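Local atomic coordinates of 2-dehydropantoate 2-reductase (Bacillus subtilis, PDB entry 3EGO), a protein that probably catalyses the NADPH-dependent reduction of ketopantoate to pantoate, the second step in making pantoate for pantothenate biosynthesis. Residues H78-V83 with F97-M102; K181-A186 with L214-A219. One frame throughout, in Å; residues are numbered along the deposited sequence.

Interaction 1 (H78-V83 with F97-M102); sequences HQLQSV and FLQNGM
Leu80 meets Phe97 and Gln99 inside a beta-alpha-beta crossover of the Rossmann-type domain, where helix 80-86 links the parallel strands 70-73 and 94-97. Leu80 does the touching with both methyls. Leu80 CD1 comes up at the edge of the Phe97 ring, near its plane, 4.2 Å from Phe97 CE1. The other methyl turns instead to Gln99, whose side chain approaches from the opposite direction; Leu80 CD2 lies 3.9 Å from Gln99 CD. The Gln99 chain bends at chi2 (-77°), which folds its amide in front of the leucine; the N and O of this amide are probably exchanged, so which of them faces Leu80 CD2 is left open. Swapping Leu80 for an alanine would probably leave a gap between the Phe97 edge and the Gln99 amide, and the amide would be less restrained from turning. Just beyond Gln99 comes Asn100, predicted to bind both NADP(+) and substrate and hydrogen-bonded to Glu260. Within 78-83, Ser82 OG hydrogen-bonds to Gln79 O at 2.9 Å. Leu80, Phe97 and Gln99 all rest on Val73 of strand 70-73, and all three also touch His104 of helix 103-109.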
ATOM      1  N   HIS A  78     -17.432  -3.063 -13.084  1.00 62.59           N
ATOM      2  CA  HIS A  78     -16.743  -2.680 -14.311  1.00 61.05           C
ATOM      3  C   HIS A  78     -17.511  -3.097 -15.562  1.00 59.96           C
ATOM      4  O   HIS A  78     -17.381  -2.461 -16.619  1.00 60.61           O
ATOM      5  CB  HIS A  78     -15.341  -3.287 -14.332  1.00 62.27           C
ATOM      6  CG  HIS A  78     -14.951  -3.948 -13.045  1.00 63.83           C
ATOM      7  ND1 HIS A  78     -14.668  -5.295 -12.959  1.00 67.61           N
ATOM      8  CD2 HIS A  78     -14.811  -3.455 -11.793  1.00 63.61           C
ATOM      9  CE1 HIS A  78     -14.359  -5.601 -11.711  1.00 66.43           C
ATOM     10  NE2 HIS A  78     -14.442  -4.503 -10.982  1.00 68.87           N
ATOM     11  N   GLN A  79     -18.304  -4.165 -15.458  1.00 56.39           N
ATOM     12  CA  GLN A  79     -19.093  -4.619 -16.605  1.00 54.56           C
ATOM     13  C   GLN A  79     -20.513  -4.086 -16.501  1.00 51.94           C
ATOM     14  O   GLN A  79     -21.353  -4.374 -17.341  1.00 52.84           O
ATOM     15  CB  GLN A  79     -19.159  -6.144 -16.678  1.00 54.75           C
ATOM     16  CG  GLN A  79     -18.152  -6.873 -15.815  1.00 59.16           C
ATOM     17  CD  GLN A  79     -18.531  -8.336 -15.632  1.00 64.01           C
ATOM     18  OE1 GLN A  79     -18.312  -8.926 -14.568  1.00 67.27           O
ATOM     19  NE2 GLN A  79     -19.133  -8.920 -16.664  1.00 64.56           N
ATOM     20  N   LEU A  80     -20.792  -3.334 -15.449  1.00 49.61           N
ATOM     21  CA  LEU A  80     -22.153  -2.905 -15.206  1.00 49.27           C
ATOM     22  C   LEU A  80     -22.602  -2.027 -16.371  1.00 49.66           C
ATOM     23  O   LEU A  80     -23.714  -2.172 -16.868  1.00 50.71           O
ATOM     24  CB  LEU A  80     -22.240  -2.158 -13.886  1.00 47.31           C
ATOM     25  CG  LEU A  80     -23.581  -2.055 -13.158  1.00 47.34           C
ATOM     26  CD1 LEU A  80     -24.541  -3.193 -13.503  1.00 40.72           C
ATOM     27  CD2 LEU A  80     -23.303  -1.986 -11.645  1.00 46.07           C
ATOM     28  N   GLN A  81     -21.703  -1.167 -16.845  1.00 49.07           N
ATOM     29  CA  GLN A  81     -22.035  -0.245 -17.938  1.00 50.67           C
ATOM     30  C   GLN A  81     -22.681  -0.894 -19.181  1.00 48.57           C
ATOM     31  O   GLN A  81     -23.709  -0.417 -19.650  1.00 47.27           O
ATOM     32  CB  GLN A  81     -20.824   0.621 -18.305  1.00 51.80           C
ATOM     33  CG  GLN A  81     -21.218   1.928 -18.966  1.00 58.90           C
ATOM     34  CD  GLN A  81     -22.287   2.679 -18.182  1.00 62.70           C
ATOM     35  OE1 GLN A  81     -22.025   3.210 -17.099  1.00 63.21           O
ATOM     36  NE2 GLN A  81     -23.499   2.735 -18.734  1.00 63.64           N
ATOM     37  N   SER A  82     -22.099  -1.970 -19.707  1.00 46.83           N
ATOM     38  CA  SER A  82     -22.716  -2.704 -20.824  1.00 46.49           C
ATOM     39  C   SER A  82     -24.094  -3.295 -20.487  1.00 46.83           C
ATOM     40  O   SER A  82     -24.997  -3.324 -21.328  1.00 46.18           O
ATOM     41  CB  SER A  82     -21.800  -3.824 -21.320  1.00 46.93           C
ATOM     42  OG  SER A  82     -21.136  -4.438 -20.241  1.00 51.65           O
ATOM     43  N   VAL A  83     -24.234  -3.801 -19.266  1.00 45.43           N
ATOM     44  CA  VAL A  83     -25.514  -4.312 -18.787  1.00 44.19           C
ATOM     45  C   VAL A  83     -26.615  -3.264 -18.900  1.00 45.22           C
ATOM     46  O   VAL A  83     -27.681  -3.547 -19.465  1.00 45.52           O
ATOM     47  CB  VAL A  83     -25.413  -4.784 -17.313  1.00 44.11           C
ATOM     48  CG1 VAL A  83     -26.768  -5.283 -16.814  1.00 43.26           C
ATOM     49  CG2 VAL A  83     -24.382  -5.880 -17.191  1.00 42.45           C
ATOM     50  N   PHE A  97     -30.754  -5.908  -8.406  1.00 27.04           N
ATOM     51  CA  PHE A  97     -29.285  -5.739  -8.408  1.00 26.15           C
ATOM     52  C   PHE A  97     -28.642  -6.310  -7.163  1.00 25.42           C
ATOM     53  O   PHE A  97     -28.993  -5.910  -6.056  1.00 23.73           O
ATOM     54  CB  PHE A  97     -28.948  -4.247  -8.503  1.00 26.28           C
ATOM     55  CG  PHE A  97     -29.243  -3.665  -9.829  1.00 27.65           C
ATOM     56  CD1 PHE A  97     -28.276  -3.683 -10.829  1.00 31.74           C
ATOM     57  CD2 PHE A  97     -30.497  -3.119 -10.110  1.00 36.17           C
ATOM     58  CE1 PHE A  97     -28.548  -3.158 -12.100  1.00 31.41           C
ATOM     59  CE2 PHE A  97     -30.783  -2.579 -11.364  1.00 33.92           C
ATOM     60  CZ  PHE A  97     -29.813  -2.607 -12.371  1.00 37.13           C
ATOM     61  N   LEU A  98     -27.701  -7.242  -7.318  1.00 19.33           N
ATOM     62  CA  LEU A  98     -27.110  -7.857  -6.157  1.00 24.20           C
ATOM     63  C   LEU A  98     -25.617  -7.563  -6.046  1.00 28.98           C
ATOM     64  O   LEU A  98     -24.915  -8.228  -5.285  1.00 34.94           O
ATOM     65  CB  LEU A  98     -27.345  -9.376  -6.169  1.00 24.59           C
ATOM     66  CG  LEU A  98     -28.775  -9.853  -5.976  1.00 25.55           C
ATOM     67  CD1 LEU A  98     -28.746 -11.371  -5.960  1.00 27.78           C
ATOM     68  CD2 LEU A  98     -29.333  -9.308  -4.646  1.00 23.62           C
ATOM     69  N   GLN A  99     -25.193  -6.526  -6.757  1.00 31.26           N
ATOM     70  CA  GLN A  99     -23.835  -5.978  -6.772  1.00 34.88           C
ATOM     71  C   GLN A  99     -23.218  -5.706  -5.416  1.00 32.80           C
ATOM     72  O   GLN A  99     -23.884  -5.257  -4.503  1.00 32.01           O
ATOM     73  CB  GLN A  99     -23.839  -4.663  -7.549  1.00 34.48           C
ATOM     74  CG  GLN A  99     -24.564  -4.747  -8.897  1.00 39.21           C
ATOM     75  CD  GLN A  99     -23.706  -5.441  -9.916  1.00 52.55           C
ATOM     76  OE1 GLN A  99     -23.986  -6.585 -10.307  1.00 48.97           O
ATOM     77  NE2 GLN A  99     -22.618  -4.775 -10.334  1.00 47.17           N
ATOM     78  N   ASN A 100     -21.916  -5.961  -5.303  1.00 33.11           N
ATOM     79  CA  ASN A 100     -21.167  -5.589  -4.102  1.00 35.63           C
ATOM     80  C   ASN A 100     -20.852  -4.108  -4.180  1.00 34.49           C
ATOM     81  O   ASN A 100     -20.669  -3.573  -5.277  1.00 31.31           O
ATOM     82  CB  ASN A 100     -19.857  -6.375  -3.993  1.00 36.68           C
ATOM     83  CG  ASN A 100     -20.080  -7.846  -3.726  1.00 37.82           C
ATOM     84  OD1 ASN A 100     -20.989  -8.230  -2.988  1.00 44.39           O
ATOM     85  ND2 ASN A 100     -19.226  -8.692  -4.318  1.00 47.97           N
ATOM     86  N   GLY A 101     -20.792  -3.446  -3.030  1.00 33.75           N
ATOM     87  CA  GLY A 101     -20.556  -2.013  -3.027  1.00 34.21           C
ATOM     88  C   GLY A 101     -21.832  -1.240  -3.299  1.00 36.09           C
ATOM     89  O   GLY A 101     -22.914  -1.826  -3.345  1.00 34.07           O
ATOM     90  N   MET A 102     -21.698   0.074  -3.468  1.00 34.31           N
ATOM     91  CA  MET A 102     -22.845   0.958  -3.676  1.00 33.54           C
ATOM     92  C   MET A 102     -22.641   1.914  -4.844  1.00 34.54           C
ATOM     93  O   MET A 102     -23.463   2.790  -5.049  1.00 36.14           O
ATOM     94  CB  MET A 102     -23.191   1.738  -2.383  1.00 32.55           C
ATOM     95  CG  MET A 102     -23.918   0.896  -1.277  1.00 30.33           C
ATOM     96  SD  MET A 102     -24.318   1.719   0.311  1.00 22.32           S
ATOM     97  CE  MET A 102     -25.763   2.619  -0.276  1.00 28.09           C
TER

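Interaction 2 (K181-A186 with L214-A219); sequences KLIVNA and LVFQEA
Ile183 extends CG1 anti to its own backbone N (chi1 -173°), and Phe216 does the same with its ring carbon CG (chi1 174°), which brings the two side chains together between neighbouring helices. They belong to the helical C-terminal domain, of the 6-phosphogluconate dehydrogenase-like kind, where the segments of helix 174-195 and helix 206-223 run roughly antiparallel at 147°, their axes 10.0 Å apart at the nearest point. The isoleucine chain crosses the ring obliquely, with Ile183 CG1 3.6 Å from Phe216 CE1. Its terminal methyl goes further, Ile183 CD1 lying 3.4 Å from Ala219 CB, a snug methyl-on-methyl contact, closer than usual for two carbons. The CA atoms of Ile183 and Ala219 are the nearest pair across the segments, 6.7 Å apart. No hydrogen bond crosses between the two segments, so apolar packing joins them. Helix 228-241 backs the phenyl ring through Ala231, Trp232 and Val235, while Ala186 packs on Ile264 and Leu268 of helix 261-274. Lys181, the likely proton donor, gives its NZ to Asn185 OD1 at 3.0 Å, approaching a lone pair of that oxygen within the plane of its amide, one turn along the same helix. At the other end of the interface, Val215 CG1 sits 4.0 Å from Ala186 O, a buried carbonyl oxygen with no hydrogen-bonding partner in the model.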
ATOM      1  N   LYS A 181     -23.962  -3.310   5.080  1.00 28.11           N
ATOM      2  CA  LYS A 181     -22.925  -4.224   4.594  1.00 29.96           C
ATOM      3  C   LYS A 181     -21.705  -3.402   4.126  1.00 28.85           C
ATOM      4  O   LYS A 181     -20.565  -3.812   4.307  1.00 28.81           O
ATOM      5  CB  LYS A 181     -23.494  -5.073   3.454  1.00 29.94           C
ATOM      6  CG  LYS A 181     -22.475  -6.025   2.767  1.00 38.44           C
ATOM      7  CD  LYS A 181     -23.174  -6.995   1.783  1.00 33.59           C
ATOM      8  CE  LYS A 181     -22.213  -7.437   0.672  1.00 49.77           C
ATOM      9  NZ  LYS A 181     -20.899  -7.865   1.243  1.00 52.36           N
ATOM     10  N   LEU A 182     -21.957  -2.245   3.524  1.00 27.26           N
ATOM     11  CA  LEU A 182     -20.855  -1.405   3.027  1.00 27.59           C
ATOM     12  C   LEU A 182     -19.916  -0.952   4.148  1.00 31.36           C
ATOM     13  O   LEU A 182     -18.694  -1.023   3.984  1.00 30.51           O
ATOM     14  CB  LEU A 182     -21.390  -0.198   2.225  1.00 26.81           C
ATOM     15  CG  LEU A 182     -20.256   0.536   1.480  1.00 30.68           C
ATOM     16  CD1 LEU A 182     -20.468   0.552  -0.011  1.00 39.44           C
ATOM     17  CD2 LEU A 182     -20.113   1.918   2.010  1.00 36.02           C
ATOM     18  N   ILE A 183     -20.457  -0.529   5.301  1.00 31.54           N
ATOM     19  CA  ILE A 183     -19.581  -0.043   6.378  1.00 33.35           C
ATOM     20  C   ILE A 183     -18.574  -1.097   6.730  1.00 34.26           C
ATOM     21  O   ILE A 183     -17.391  -0.823   6.876  1.00 32.03           O
ATOM     22  CB  ILE A 183     -20.310   0.436   7.667  1.00 33.47           C
ATOM     23  CG1 ILE A 183     -19.300   1.077   8.634  1.00 33.55           C
ATOM     24  CG2 ILE A 183     -21.000  -0.717   8.401  1.00 33.91           C
ATOM     25  CD1 ILE A 183     -18.517   2.303   8.062  1.00 28.90           C
ATOM     26  N   VAL A 184     -19.033  -2.336   6.820  1.00 35.43           N
ATOM     27  CA  VAL A 184     -18.134  -3.442   7.065  1.00 31.19           C
ATOM     28  C   VAL A 184     -17.048  -3.624   5.965  1.00 30.39           C
ATOM     29  O   VAL A 184     -15.867  -3.666   6.275  1.00 28.76           O
ATOM     30  CB  VAL A 184     -18.940  -4.754   7.220  1.00 34.11           C
ATOM     31  CG1 VAL A 184     -18.024  -5.929   7.196  1.00 32.75           C
ATOM     32  CG2 VAL A 184     -19.770  -4.717   8.526  1.00 31.81           C
ATOM     33  N   ASN A 185     -17.448  -3.728   4.705  1.00 29.01           N
ATOM     34  CA  ASN A 185     -16.479  -3.969   3.631  1.00 31.88           C
ATOM     35  C   ASN A 185     -15.460  -2.826   3.545  1.00 32.94           C
ATOM     36  O   ASN A 185     -14.261  -3.055   3.369  1.00 33.41           O
ATOM     37  CB  ASN A 185     -17.190  -4.158   2.283  1.00 30.89           C
ATOM     38  CG  ASN A 185     -18.069  -5.421   2.237  1.00 34.55           C
ATOM     39  OD1 ASN A 185     -18.948  -5.533   1.388  1.00 40.22           O
ATOM     40  ND2 ASN A 185     -17.838  -6.354   3.147  1.00 33.12           N
ATOM     41  N   ALA A 186     -15.941  -1.593   3.698  1.00 29.67           N
ATOM     42  CA  ALA A 186     -15.085  -0.415   3.538  1.00 29.50           C
ATOM     43  C   ALA A 186     -13.997  -0.357   4.615  1.00 28.93           C
ATOM     44  O   ALA A 186     -12.910   0.122   4.363  1.00 27.60           O
ATOM     45  CB  ALA A 186     -15.957   0.847   3.566  1.00 28.72           C
ATOM     46  N   LEU A 214     -10.361   5.058  12.521  1.00 29.44           N
ATOM     47  CA  LEU A 214     -10.308   6.326  11.795  1.00 30.28           C
ATOM     48  C   LEU A 214     -11.031   6.229  10.462  1.00 30.14           C
ATOM     49  O   LEU A 214     -11.730   7.158  10.038  1.00 30.28           O
ATOM     50  CB  LEU A 214      -8.843   6.756  11.576  1.00 29.70           C
ATOM     51  CG  LEU A 214      -8.051   7.241  12.792  1.00 34.43           C
ATOM     52  CD1 LEU A 214      -6.617   7.546  12.387  1.00 32.45           C
ATOM     53  CD2 LEU A 214      -8.746   8.470  13.396  1.00 34.72           C
ATOM     54  N   VAL A 215     -10.833   5.104   9.768  1.00 29.62           N
ATOM     55  CA  VAL A 215     -11.585   4.858   8.542  1.00 27.93           C
ATOM     56  C   VAL A 215     -13.092   4.723   8.867  1.00 29.13           C
ATOM     57  O   VAL A 215     -13.933   5.314   8.211  1.00 27.18           O
ATOM     58  CB  VAL A 215     -11.078   3.590   7.816  1.00 27.83           C
ATOM     59  CG1 VAL A 215     -11.964   3.250   6.641  1.00 26.72           C
ATOM     60  CG2 VAL A 215      -9.628   3.837   7.313  1.00 26.61           C
ATOM     61  N   PHE A 216     -13.413   3.958   9.902  1.00 32.53           N
ATOM     62  CA  PHE A 216     -14.846   3.802  10.267  1.00 32.99           C
ATOM     63  C   PHE A 216     -15.532   5.183  10.487  1.00 31.56           C
ATOM     64  O   PHE A 216     -16.624   5.483   9.972  1.00 30.92           O
ATOM     65  CB  PHE A 216     -14.946   2.956  11.535  1.00 32.15           C
ATOM     66  CG  PHE A 216     -16.346   2.864  12.065  1.00 35.22           C
ATOM     67  CD1 PHE A 216     -17.212   1.898  11.570  1.00 36.31           C
ATOM     68  CD2 PHE A 216     -16.807   3.760  13.026  1.00 39.70           C
ATOM     69  CE1 PHE A 216     -18.528   1.816  12.041  1.00 39.28           C
ATOM     70  CE2 PHE A 216     -18.122   3.675  13.505  1.00 38.97           C
ATOM     71  CZ  PHE A 216     -18.966   2.705  13.001  1.00 36.27           C
ATOM     72  N   GLN A 217     -14.861   6.040  11.251  1.00 34.80           N
ATOM     73  CA  GLN A 217     -15.427   7.343  11.593  1.00 34.82           C
ATOM     74  C   GLN A 217     -15.752   8.162  10.371  1.00 33.83           C
ATOM     75  O   GLN A 217     -16.807   8.784  10.328  1.00 31.06           O
ATOM     76  CB  GLN A 217     -14.520   8.106  12.563  1.00 34.19           C
ATOM     77  CG  GLN A 217     -14.363   7.370  13.909  1.00 43.35           C
ATOM     78  CD  GLN A 217     -13.425   8.068  14.882  1.00 43.15           C
ATOM     79  OE1 GLN A 217     -13.595   7.952  16.102  1.00 56.87           O
ATOM     80  NE2 GLN A 217     -12.438   8.812  14.350  1.00 47.16           N
ATOM     81  N   GLU A 218     -14.864   8.173   9.370  1.00 33.00           N
ATOM     82  CA  GLU A 218     -15.166   8.874   8.125  1.00 31.59           C
ATOM     83  C   GLU A 218     -16.358   8.263   7.406  1.00 30.49           C
ATOM     84  O   GLU A 218     -17.279   8.959   6.974  1.00 31.24           O
ATOM     85  CB  GLU A 218     -13.963   8.840   7.160  1.00 31.71           C
ATOM     86  CG  GLU A 218     -12.684   9.352   7.750  1.00 35.93           C
ATOM     87  CD  GLU A 218     -11.509   9.359   6.768  1.00 33.56           C
ATOM     88  OE1 GLU A 218     -11.540   8.640   5.737  1.00 31.45           O
ATOM     89  OE2 GLU A 218     -10.553  10.096   7.044  1.00 31.56           O
ATOM     90  N   ALA A 219     -16.298   6.955   7.198  1.00 30.43           N
ATOM     91  CA  ALA A 219     -17.331   6.270   6.430  1.00 31.66           C
ATOM     92  C   ALA A 219     -18.663   6.404   7.125  1.00 30.73           C
ATOM     93  O   ALA A 219     -19.672   6.687   6.490  1.00 29.88           O
ATOM     94  CB  ALA A 219     -16.977   4.777   6.280  1.00 29.10           C
TER

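Overall arrangement
From the N terminus, the chain first builds the Rossmann-type domain, and interaction 1 closes a short loop there: 13 residues separate its segments, holding the rest of helix 80-86 and most of strand 94-97. Interaction 2 opens only later, in the C-terminal domain, and closes a loop of 27 mostly helical residues, made of the end of helix 174-195, helix 201-204 and the start of helix 206-223. The two are in series, neither nested nor crossing, with centres about 20 Å apart. They nevertheless touch at the domain junction: Met102 CG packs on Leu182 CD1 at 3.7 Å, and Asn100 adjoins Lys181. The loop after strand 94-97 thus meets helix 174-195 where the predicted cofactor, substrate and proton-donor residues come together.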